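Local atomic coordinates of DUF1881 domain-containing protein (Neurospora crassa, PDB entry 5Z6D), a protein that is an abundant perithecial protein of uncertain role, joining a betagamma-crystallin domain that can bind calcium to an Ig-like domain that probably renders that site inoperative. Residues K51-H57 with L80-V86; T90-L96 with Y130-M136; V31-G35 with Q56-E60. The protein carries 1 engineered substitution. All blocks are in the same frame, centred on the assembly; numbering follows the deposited sequence.

Contact 1 of 3, residues K51-H57 with L80-V86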
loop_
_atom_site.group_PDB
_atom_site.type_symbol
_atom_site.label_atom_id
_atom_site.label_comp_id
_atom_site.label_asym_id
_atom_site.label_seq_id
_atom_site.Cartn_x
_atom_site.Cartn_y
_atom_site.Cartn_z
ATOM N N LYS A 51 -13.787 -1.445 -5.452
ATOM C CA LYS A 51 -12.453 -1.993 -5.511
ATOM C C LYS A 51 -12.084 -2.366 -4.081
ATOM O O LYS A 51 -12.551 -1.724 -3.141
ATOM C CB LYS A 51 -11.508 -0.963 -6.115
ATOM C CG LYS A 51 -10.048 -1.120 -5.861
ATOM C CD LYS A 51 -9.381 0.111 -6.448
ATOM C CE LYS A 51 -7.899 0.079 -6.344
ATOM N NZ LYS A 51 -7.365 1.188 -7.165
ATOM N N VAL A 52 -11.305 -3.430 -3.894
ATOM C CA VAL A 52 -10.854 -3.786 -2.551
ATOM C C VAL A 52 -9.357 -3.591 -2.441
ATOM O O VAL A 52 -8.598 -4.055 -3.298
ATOM C CB VAL A 52 -11.162 -5.243 -2.181
ATOM C CG1 VAL A 52 -10.741 -5.526 -0.736
ATOM C CG2 VAL A 52 -12.634 -5.565 -2.371
ATOM N N ILE A 53 -8.936 -2.897 -1.392
ATOM C CA ILE A 53 -7.522 -2.866 -1.044
ATOM C C ILE A 53 -7.338 -3.686 0.219
ATOM O O ILE A 53 -7.929 -3.371 1.241
ATOM C CB ILE A 53 -7.014 -1.430 -0.844
ATOM C CG1 ILE A 53 -7.198 -0.616 -2.131
ATOM C CG2 ILE A 53 -5.546 -1.447 -0.397
ATOM C CD1 ILE A 53 -6.989 0.885 -1.935
ATOM N N ALA A 54 -6.534 -4.746 0.146
ATOM C CA ALA A 54 -6.325 -5.656 1.283
ATOM C C ALA A 54 -4.859 -5.644 1.712
ATOM O O ALA A 54 -3.978 -5.634 0.868
ATOM C CB ALA A 54 -6.771 -7.089 0.914
ATOM N N TRP A 55 -4.593 -5.638 3.019
ATOM C CA TRP A 55 -3.218 -5.590 3.468
ATOM C C TRP A 55 -3.041 -6.249 4.825
ATOM O O TRP A 55 -3.961 -6.880 5.367
ATOM C CB TRP A 55 -2.689 -4.140 3.465
ATOM C CG TRP A 55 -3.234 -3.130 4.474
ATOM C CD1 TRP A 55 -2.594 -2.681 5.594
ATOM C CD2 TRP A 55 -4.477 -2.401 4.392
ATOM N NE1 TRP A 55 -3.370 -1.724 6.228
ATOM C CE2 TRP A 55 -4.523 -1.545 5.523
ATOM C CE3 TRP A 55 -5.547 -2.392 3.492
ATOM C CZ2 TRP A 55 -5.613 -0.687 5.769
ATOM C CZ3 TRP A 55 -6.626 -1.542 3.738
ATOM C CH2 TRP A 55 -6.646 -0.699 4.867
ATOM N N GLN A 56 -1.825 -6.131 5.339
ATOM C CA GLN A 56 -1.415 -6.839 6.535
ATOM C C GLN A 56 -1.316 -5.874 7.714
ATOM O O GLN A 56 -0.436 -5.026 7.749
ATOM C CB GLN A 56 -0.075 -7.529 6.280
ATOM C CG GLN A 56 0.386 -8.372 7.429
ATOM C CD GLN A 56 -0.684 -9.324 7.879
ATOM O OE1 GLN A 56 -1.280 -9.150 8.943
ATOM N NE2 GLN A 56 -0.954 -10.336 7.060
ATOM N N HIS A 57 -2.215 -5.992 8.680
ATOM C CA HIS A 57 -2.166 -5.038 9.779
ATOM C C HIS A 57 -1.517 -5.629 11.028
ATOM O O HIS A 57 -1.424 -4.959 12.055
ATOM C CB HIS A 57 -3.566 -4.496 10.085
ATOM C CG HIS A 57 -4.369 -5.349 11.009
ATOM N ND1 HIS A 57 -4.888 -6.568 10.636
ATOM C CD2 HIS A 57 -4.770 -5.142 12.287
ATOM C CE1 HIS A 57 -5.565 -7.084 11.646
ATOM N NE2 HIS A 57 -5.504 -6.239 12.661
ATOM N N LEU A 80 -2.982 -11.754 4.517
ATOM C CA LEU A 80 -3.607 -10.423 4.604
ATOM C C LEU A 80 -4.777 -10.456 5.579
ATOM O O LEU A 80 -5.542 -11.420 5.610
ATOM C CB LEU A 80 -4.071 -9.938 3.226
ATOM C CG LEU A 80 -3.008 -9.912 2.123
ATOM C CD1 LEU A 80 -3.513 -9.125 0.929
ATOM C CD2 LEU A 80 -1.684 -9.339 2.621
ATOM N N SER A 81 -4.895 -9.423 6.405
ATOM C CA SER A 81 -5.809 -9.492 7.535
ATOM C C SER A 81 -6.705 -8.275 7.645
ATOM O O SER A 81 -7.512 -8.181 8.562
ATOM C CB SER A 81 -5.017 -9.652 8.823
ATOM O OG SER A 81 -4.087 -8.593 8.935
ATOM N N ARG A 82 -6.586 -7.347 6.702
ATOM C CA ARG A 82 -7.422 -6.157 6.742
ATOM C C ARG A 82 -7.789 -5.769 5.324
ATOM O O ARG A 82 -7.029 -6.046 4.408
ATOM C CB ARG A 82 -6.684 -5.015 7.447
ATOM C CG ARG A 82 -7.422 -3.686 7.498
ATOM C CD ARG A 82 -6.668 -2.705 8.395
ATOM N NE ARG A 82 -7.368 -1.430 8.511
ATOM C CZ ARG A 82 -6.839 -0.343 9.060
ATOM N NH1 ARG A 82 -5.601 -0.380 9.533
ATOM N NH2 ARG A 82 -7.544 0.780 9.120
ATOM N N PHE A 83 -8.963 -5.179 5.127
ATOM C CA PHE A 83 -9.276 -4.638 3.810
ATOM C C PHE A 83 -10.160 -3.416 3.901
ATOM O O PHE A 83 -10.833 -3.200 4.899
ATOM C CB PHE A 83 -9.925 -5.695 2.894
ATOM C CG PHE A 83 -11.306 -6.163 3.328
ATOM C CD1 PHE A 83 -12.452 -5.466 2.953
ATOM C CD2 PHE A 83 -11.457 -7.336 4.064
ATOM C CE1 PHE A 83 -13.722 -5.908 3.323
ATOM C CE2 PHE A 83 -12.730 -7.795 4.432
ATOM C CZ PHE A 83 -13.856 -7.080 4.064
ATOM N N ARG A 84 -10.138 -2.613 2.848
ATOM C CA ARG A 84 -11.022 -1.468 2.744
ATOM C C ARG A 84 -11.700 -1.555 1.393
ATOM O O ARG A 84 -11.061 -1.841 0.374
ATOM C CB ARG A 84 -10.268 -0.138 2.899
ATOM C CG ARG A 84 -11.199 1.067 2.922
ATOM C CD ARG A 84 -10.450 2.381 3.173
ATOM N NE ARG A 84 -9.696 2.376 4.424
ATOM C CZ ARG A 84 -8.938 3.392 4.829
ATOM N NH1 ARG A 84 -8.834 4.474 4.066
ATOM N NH2 ARG A 84 -8.276 3.325 5.979
ATOM N N VAL A 85 -13.009 -1.360 1.391
ATOM C CA VAL A 85 -13.754 -1.268 0.154
ATOM C C VAL A 85 -13.812 0.199 -0.245
ATOM O O VAL A 85 -14.307 1.045 0.525
ATOM C CB VAL A 85 -15.181 -1.831 0.283
ATOM C CG1 VAL A 85 -15.858 -1.843 -1.081
ATOM C CG2 VAL A 85 -15.163 -3.230 0.931
ATOM N N VAL A 86 -13.275 0.500 -1.421
ATOM C CA VAL A 86 -13.138 1.878 -1.891
ATOM C C VAL A 86 -13.750 2.065 -3.278
ATOM O O VAL A 86 -14.060 1.089 -3.981
ATOM C CB VAL A 86 -11.655 2.318 -1.927
ATOM C CG1 VAL A 86 -11.031 2.254 -0.524
ATOM C CG2 VAL A 86 -10.866 1.470 -2.927
#
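W55 and R82 lie side by side and point the same way from a hydrogen-bonded antiparallel pair, so that the arginine runs over one face of the indole. Its CG sits 4.0 Å from the centroid of the W55 six-membered ring, 15° off the normal, which meets the geometry of a CH-pi contact. With CG anti to the backbone N and the chain extended to NE, R82 lays its guanidinium over the rim of the indole, one guanidinium face toward CZ2 and NE 3.3 Å from W55 CZ2; the two planes are 34° apart. D30 takes NE of both R82 and R84 in salt bridges, while W55 NE1 donates to the carbonyl of V117. On the other side of the sheet the side chains of V52, A54 and F83 meet, V52 CG1 reaching F83 CB at 3.7 Å. The strands belong to the four-stranded antiparallel sheet of the betagamma-crystallin domain, and the pairing ends in a classic beta bulge: S81 N and R82 N approach W55 O from opposite faces of its carbonyl plane. Q56 and S81, beside the bulge, are calcium-site residues, with no metal bound in this model. S81 OG donates to Q56 OE1 at 2.9 Å from above the amide carbonyl plane, and accepts from H57 ND1 at 2.8 Å along a bent path (141°).

Contact 2 of 3, residues T90-L96 with Y130-M136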
loop_
_atom_site.group_PDB
_atom_site.type_symbol
_atom_site.label_atom_id
_atom_site.label_comp_id
_atom_site.label_asym_id
_atom_site.label_seq_id
_atom_site.Cartn_x
_atom_site.Cartn_y
_atom_site.Cartn_z
ATOM N N THR A 90 -10.272 5.258 -6.434
ATOM C CA THR A 90 -9.434 5.474 -5.260
ATOM C C THR A 90 -8.122 4.727 -5.458
ATOM O O THR A 90 -8.108 3.623 -6.004
ATOM C CB THR A 90 -10.142 5.014 -3.989
ATOM O OG1 THR A 90 -11.232 5.907 -3.716
ATOM C CG2 THR A 90 -9.191 5.001 -2.803
ATOM N N ARG A 91 -7.021 5.344 -5.032
ATOM C CA ARG A 91 -5.683 4.845 -5.324
ATOM C C ARG A 91 -4.961 4.278 -4.123
ATOM O O ARG A 91 -4.891 4.912 -3.068
ATOM C CB ARG A 91 -4.822 5.956 -5.907
ATOM C CG ARG A 91 -5.276 6.432 -7.267
ATOM C CD ARG A 91 -5.139 5.338 -8.284
ATOM N NE ARG A 91 -5.419 5.823 -9.632
ATOM C CZ ARG A 91 -5.249 5.095 -10.729
ATOM N NH1 ARG A 91 -4.792 3.853 -10.630
ATOM N NH2 ARG A 91 -5.522 5.610 -11.922
ATOM N N ALA A 92 -4.391 3.089 -4.303
ATOM C CA ALA A 92 -3.435 2.570 -3.338
ATOM C C ALA A 92 -2.080 3.187 -3.626
ATOM O O ALA A 92 -1.534 3.044 -4.715
ATOM C CB ALA A 92 -3.363 1.055 -3.398
ATOM N N ILE A 93 -1.548 3.898 -2.637
ATOM C CA ILE A 93 -0.224 4.479 -2.735
ATOM C C ILE A 93 0.775 3.462 -2.216
ATOM O O ILE A 93 0.656 2.997 -1.062
ATOM C CB ILE A 93 -0.086 5.789 -1.926
ATOM C CG1 ILE A 93 -1.204 6.775 -2.278
ATOM C CG2 ILE A 93 1.274 6.441 -2.182
ATOM C CD1 ILE A 93 -1.197 8.023 -1.380
ATOM N N SER A 94 1.758 3.144 -3.065
ATOM C CA SER A 94 2.752 2.126 -2.738
ATOM C C SER A 94 4.184 2.550 -3.070
ATOM O O SER A 94 4.419 3.255 -4.047
ATOM C CB SER A 94 2.425 0.814 -3.453
ATOM O OG SER A 94 2.478 0.972 -4.861
ATOM N N PHE A 95 5.120 2.123 -2.225
ATOM C CA PHE A 95 6.557 2.385 -2.380
ATOM C C PHE A 95 7.356 1.095 -2.531
ATOM O O PHE A 95 7.025 0.083 -1.892
ATOM C CB PHE A 95 7.136 3.088 -1.151
ATOM C CG PHE A 95 6.859 4.553 -1.051
ATOM C CD1 PHE A 95 6.318 5.279 -2.093
ATOM C CD2 PHE A 95 7.246 5.224 0.115
ATOM C CE1 PHE A 95 6.098 6.637 -1.960
ATOM C CE2 PHE A 95 7.027 6.578 0.257
ATOM C CZ PHE A 95 6.467 7.294 -0.774
ATOM N N LEU A 96 8.430 1.147 -3.319
ATOM C CA LEU A 96 9.468 0.113 -3.304
ATOM C C LEU A 96 10.813 0.800 -3.031
ATOM O O LEU A 96 11.176 1.751 -3.727
ATOM C CB LEU A 96 9.493 -0.659 -4.628
ATOM C CG LEU A 96 10.398 -1.894 -4.698
ATOM C CD1 LEU A 96 9.883 -2.968 -3.764
ATOM C CD2 LEU A 96 10.467 -2.406 -6.123
ATOM N N TYR A 130 6.006 -4.314 -3.392
ATOM C CA TYR A 130 5.744 -2.951 -2.949
ATOM C C TYR A 130 5.072 -2.954 -1.587
ATOM O O TYR A 130 4.427 -3.930 -1.197
ATOM C CB TYR A 130 4.865 -2.204 -3.958
ATOM C CG TYR A 130 5.615 -1.588 -5.120
ATOM C CD1 TYR A 130 5.712 -0.212 -5.245
ATOM C CD2 TYR A 130 6.205 -2.379 -6.104
ATOM C CE1 TYR A 130 6.374 0.361 -6.302
ATOM C CE2 TYR A 130 6.882 -1.811 -7.168
ATOM C CZ TYR A 130 6.963 -0.437 -7.258
ATOM O OH TYR A 130 7.629 0.171 -8.298
ATOM N N GLY A 131 5.230 -1.858 -0.854
ATOM C CA GLY A 131 4.515 -1.689 0.385
ATOM C C GLY A 131 3.447 -0.621 0.271
ATOM O O GLY A 131 3.686 0.450 -0.279
ATOM N N LEU A 132 2.277 -0.918 0.818
ATOM C CA LEU A 132 1.164 0.008 0.834
ATOM C C LEU A 132 1.431 1.088 1.877
ATOM O O LEU A 132 1.560 0.779 3.063
ATOM C CB LEU A 132 -0.135 -0.741 1.141
ATOM C CG LEU A 132 -1.388 0.124 1.258
ATOM C CD1 LEU A 132 -1.822 0.651 -0.111
ATOM C CD2 LEU A 132 -2.514 -0.636 1.957
ATOM N N VAL A 133 1.530 2.346 1.444
ATOM C CA VAL A 133 1.868 3.430 2.365
ATOM C C VAL A 133 0.786 4.510 2.413
ATOM O O VAL A 133 0.927 5.531 3.117
ATOM C CB VAL A 133 3.239 4.082 2.013
ATOM C CG1 VAL A 133 4.389 3.070 2.160
ATOM C CG2 VAL A 133 3.225 4.678 0.612
ATOM N N GLY A 134 -0.313 4.303 1.694
ATOM C CA GLY A 134 -1.433 5.221 1.852
ATOM C C GLY A 134 -2.600 4.860 0.956
ATOM O O GLY A 134 -2.445 4.033 0.053
ATOM N N ILE A 135 -3.767 5.443 1.211
ATOM C CA ILE A 135 -4.919 5.274 0.325
ATOM C C ILE A 135 -5.473 6.660 0.057
ATOM O O ILE A 135 -5.746 7.404 0.996
ATOM C CB ILE A 135 -6.004 4.378 0.955
ATOM C CG1 ILE A 135 -5.452 2.966 1.194
ATOM C CG2 ILE A 135 -7.247 4.313 0.063
ATOM C CD1 ILE A 135 -6.404 2.007 1.918
ATOM N N MET A 136 -5.613 7.023 -1.210
ATOM C CA MET A 136 -6.087 8.365 -1.539
ATOM C C MET A 136 -7.214 8.320 -2.537
ATOM O O MET A 136 -7.018 7.890 -3.667
ATOM C CB MET A 136 -4.963 9.223 -2.101
ATOM C CG MET A 136 -5.436 10.637 -2.444
ATOM S SD MET A 136 -4.114 11.761 -2.930
ATOM C CE MET A 136 -3.187 11.905 -1.397
#
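T90-L96 and Y130-M136 pair as antiparallel strands whose axes come within 4.5 Å at 139°, and the register slips by one residue at a classic beta bulge, where V133 and G134 both face I93. I93 O takes V133 N at 2.7 Å and G134 N in a weak bond of 3.2 Å. The bulge turns V133 so that CG2 stands over the centre of the F95 ring, 4.0 Å from the centroid and 8° off the normal, while the same methyl meets I93 CG2 at 3.8 Å. At the far end L96 crosses Y130 at about a right angle: its CB lies over the phenol ring, 3.6 Å from the centroid. Y130 CG is anti to its carbonyl carbon (chi1 -84°), which lays the ring against the F95-L96 backbone, CD1 3.4 Å from F95 C. Its OH bonds to T191 OG1. On the face shared by A92, L132 and I135, L132 CD1 touches A92 CB at 3.7 Å. This face packs on strand 50-55, through I53 and W55, whereas I93 and M136 on the other face meet F165 of strand 157-168; strand 195-200 runs parallel to 91-99 along its other edge.

Contact 3 of 3, residues V31-G35 with Q56-E60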
loop_
_atom_site.group_PDB
_atom_site.type_symbol
_atom_site.label_atom_id
_atom_site.label_comp_id
_atom_site.label_asym_id
_atom_site.label_seq_id
_atom_site.Cartn_x
_atom_site.Cartn_y
_atom_site.Cartn_z
ATOM N N VAL A 31 -12.323 -3.295 7.334
ATOM C CA VAL A 31 -12.548 -4.515 8.085
ATOM C C VAL A 31 -11.239 -5.206 8.460
ATOM O O VAL A 31 -10.400 -5.491 7.597
ATOM C CB VAL A 31 -13.409 -5.505 7.285
ATOM C CG1 VAL A 31 -13.546 -6.813 8.045
ATOM C CG2 VAL A 31 -14.769 -4.891 6.965
ATOM N N SER A 32 -11.079 -5.480 9.745
ATOM C CA SER A 32 -9.933 -6.215 10.253
ATOM C C SER A 32 -10.386 -7.512 10.902
ATOM O O SER A 32 -11.371 -7.535 11.649
ATOM C CB SER A 32 -9.155 -5.361 11.263
ATOM O OG SER A 32 -8.510 -4.271 10.637
ATOM N N VAL A 33 -9.666 -8.588 10.611
ATOM C CA VAL A 33 -10.005 -9.914 11.106
ATOM C C VAL A 33 -8.876 -10.414 11.998
ATOM O O VAL A 33 -7.732 -9.957 11.866
ATOM C CB VAL A 33 -10.263 -10.884 9.939
ATOM C CG1 VAL A 33 -11.347 -10.318 9.043
ATOM C CG2 VAL A 33 -8.985 -11.127 9.150
ATOM N N PRO A 34 -9.192 -11.331 12.931
ATOM C CA PRO A 34 -8.207 -11.801 13.912
ATOM C C PRO A 34 -7.036 -12.575 13.297
ATOM O O PRO A 34 -5.903 -12.444 13.764
ATOM C CB PRO A 34 -9.032 -12.714 14.829
ATOM C CG PRO A 34 -10.447 -12.296 14.622
ATOM C CD PRO A 34 -10.537 -11.874 13.198
ATOM N N GLY A 35 -7.301 -13.372 12.269
ATOM C CA GLY A 35 -6.257 -14.189 11.666
ATOM C C GLY A 35 -5.851 -13.692 10.294
ATOM O O GLY A 35 -5.101 -12.726 10.164
ATOM N N GLN A 56 -1.825 -6.131 5.339
ATOM C CA GLN A 56 -1.415 -6.839 6.535
ATOM C C GLN A 56 -1.316 -5.874 7.714
ATOM O O GLN A 56 -0.436 -5.026 7.749
ATOM C CB GLN A 56 -0.075 -7.529 6.280
ATOM C CG GLN A 56 0.386 -8.372 7.429
ATOM C CD GLN A 56 -0.684 -9.324 7.879
ATOM O OE1 GLN A 56 -1.280 -9.150 8.943
ATOM N NE2 GLN A 56 -0.954 -10.336 7.060
ATOM N N HIS A 57 -2.215 -5.992 8.680
ATOM C CA HIS A 57 -2.166 -5.038 9.779
ATOM C C HIS A 57 -1.517 -5.629 11.028
ATOM O O HIS A 57 -1.424 -4.959 12.055
ATOM C CB HIS A 57 -3.566 -4.496 10.085
ATOM C CG HIS A 57 -4.369 -5.349 11.009
ATOM N ND1 HIS A 57 -4.888 -6.568 10.636
ATOM C CD2 HIS A 57 -4.770 -5.142 12.287
ATOM C CE1 HIS A 57 -5.565 -7.084 11.646
ATOM N NE2 HIS A 57 -5.504 -6.239 12.661
ATOM N N TYR A 58 -1.039 -6.868 10.931
ATOM C CA TYR A 58 -0.330 -7.495 12.054
ATOM C C TYR A 58 1.187 -7.403 11.923
ATOM O O TYR A 58 1.922 -7.958 12.742
ATOM C CB TYR A 58 -0.739 -8.960 12.203
ATOM C CG TYR A 58 -2.158 -9.121 12.674
ATOM C CD1 TYR A 58 -2.630 -8.393 13.759
ATOM C CD2 TYR A 58 -3.037 -9.973 12.018
ATOM C CE1 TYR A 58 -3.934 -8.521 14.192
ATOM C CE2 TYR A 58 -4.348 -10.108 12.441
ATOM C CZ TYR A 58 -4.788 -9.381 13.530
ATOM O OH TYR A 58 -6.088 -9.500 13.960
ATOM N N ASN A 59 1.660 -6.715 10.893
ATOM C CA ASN A 59 3.081 -6.426 10.798
ATOM C C ASN A 59 3.317 -5.156 9.999
ATOM O O ASN A 59 2.367 -4.490 9.574
ATOM C CB ASN A 59 3.846 -7.603 10.190
ATOM C CG ASN A 59 3.426 -7.916 8.766
ATOM O OD1 ASN A 59 3.249 -7.024 7.934
ATOM N ND2 ASN A 59 3.277 -9.207 8.474
ATOM N N GLU A 60 4.582 -4.823 9.798
ATOM C CA GLU A 60 4.917 -3.578 9.127
ATOM C C GLU A 60 5.495 -3.798 7.726
ATOM O O GLU A 60 6.197 -2.948 7.189
ATOM C CB GLU A 60 5.893 -2.781 10.002
ATOM C CG GLU A 60 5.236 -2.267 11.276
ATOM C CD GLU A 60 6.184 -1.488 12.174
ATOM O OE1 GLU A 60 7.413 -1.567 11.963
ATOM O OE2 GLU A 60 5.689 -0.791 13.087
#
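Y58 reaches across to V33-G35 with its phenol, and one hydrogen bond carries the polar part of the contact: Y58 OH donates to V33 O at 2.7 Å, the donor tilted 31° from the carbonyl plane. P34 O is also near the hydroxyl, and G35 O meets the ring at its edge, in plane, 3.6 Å from Y58 CE2. Three successive carbonyl oxygens therefore line the phenol, two near its hydroxyl and G35 O further back along one edge. The chi1 of -69°, CG anti to the carbonyl carbon, sends the ring across from the 56-60 loop. At the base of that loop Y58 N donates to Q56 OE1 at 3.0 Å, in the carbonyl plane and on a lone pair, which fixes the backbone from which the ring extends.

A second group of contacts is made to the faces and edge of the H57 imidazole. S32 CB lies over one face, 4.2 Å from the centroid and 23° off the normal, a CH-pi contact; Y58 CD1 lies 3.7 Å above the opposite face, offset toward the rim. V33 O, which also receives Y58 OH, approaches the imidazole at its edge, with H57 CE1 3.6 Å away. An alanine here is likely to leave a gap between S32 and the Y58 ring and to deprive the S81 hydroxyl of its imidazole donor.

The contact joins the end of edge strand 30-32 to the loop between strands 50-55 and 64-67, at the surface of the betagamma-crystallin domain. Q56 is one of the calcium ligands seen for this protein, with S81 next to H57 and D39 close to G35, so the two segments flank a calcium-binding site of the betagamma-crystallin type.

Contacts 1 and 2 are buried strand pairings, each with a classic beta bulge, at the end of the pairing in contact 1 and inside it in contact 2, whereas contact 3 is a small surface meeting of an edge strand with a loop. Contacts 1 and 3 share Q56 and H57 and the same sheet: backbone bonds from V31 N to F83 O and from V33 N to S81 O join their strands. Contact 2 belongs to the other domain, yet its L132 packs on W55, and K51 NZ bonds to T90 O. Chemistry follows place: contact 2 is mostly aliphatic and aromatic, contact 1 adds arginines and site residues, and contact 3 rests on a tyrosine hydroxyl meeting carbonyl oxygens and an imidazole beside a serine.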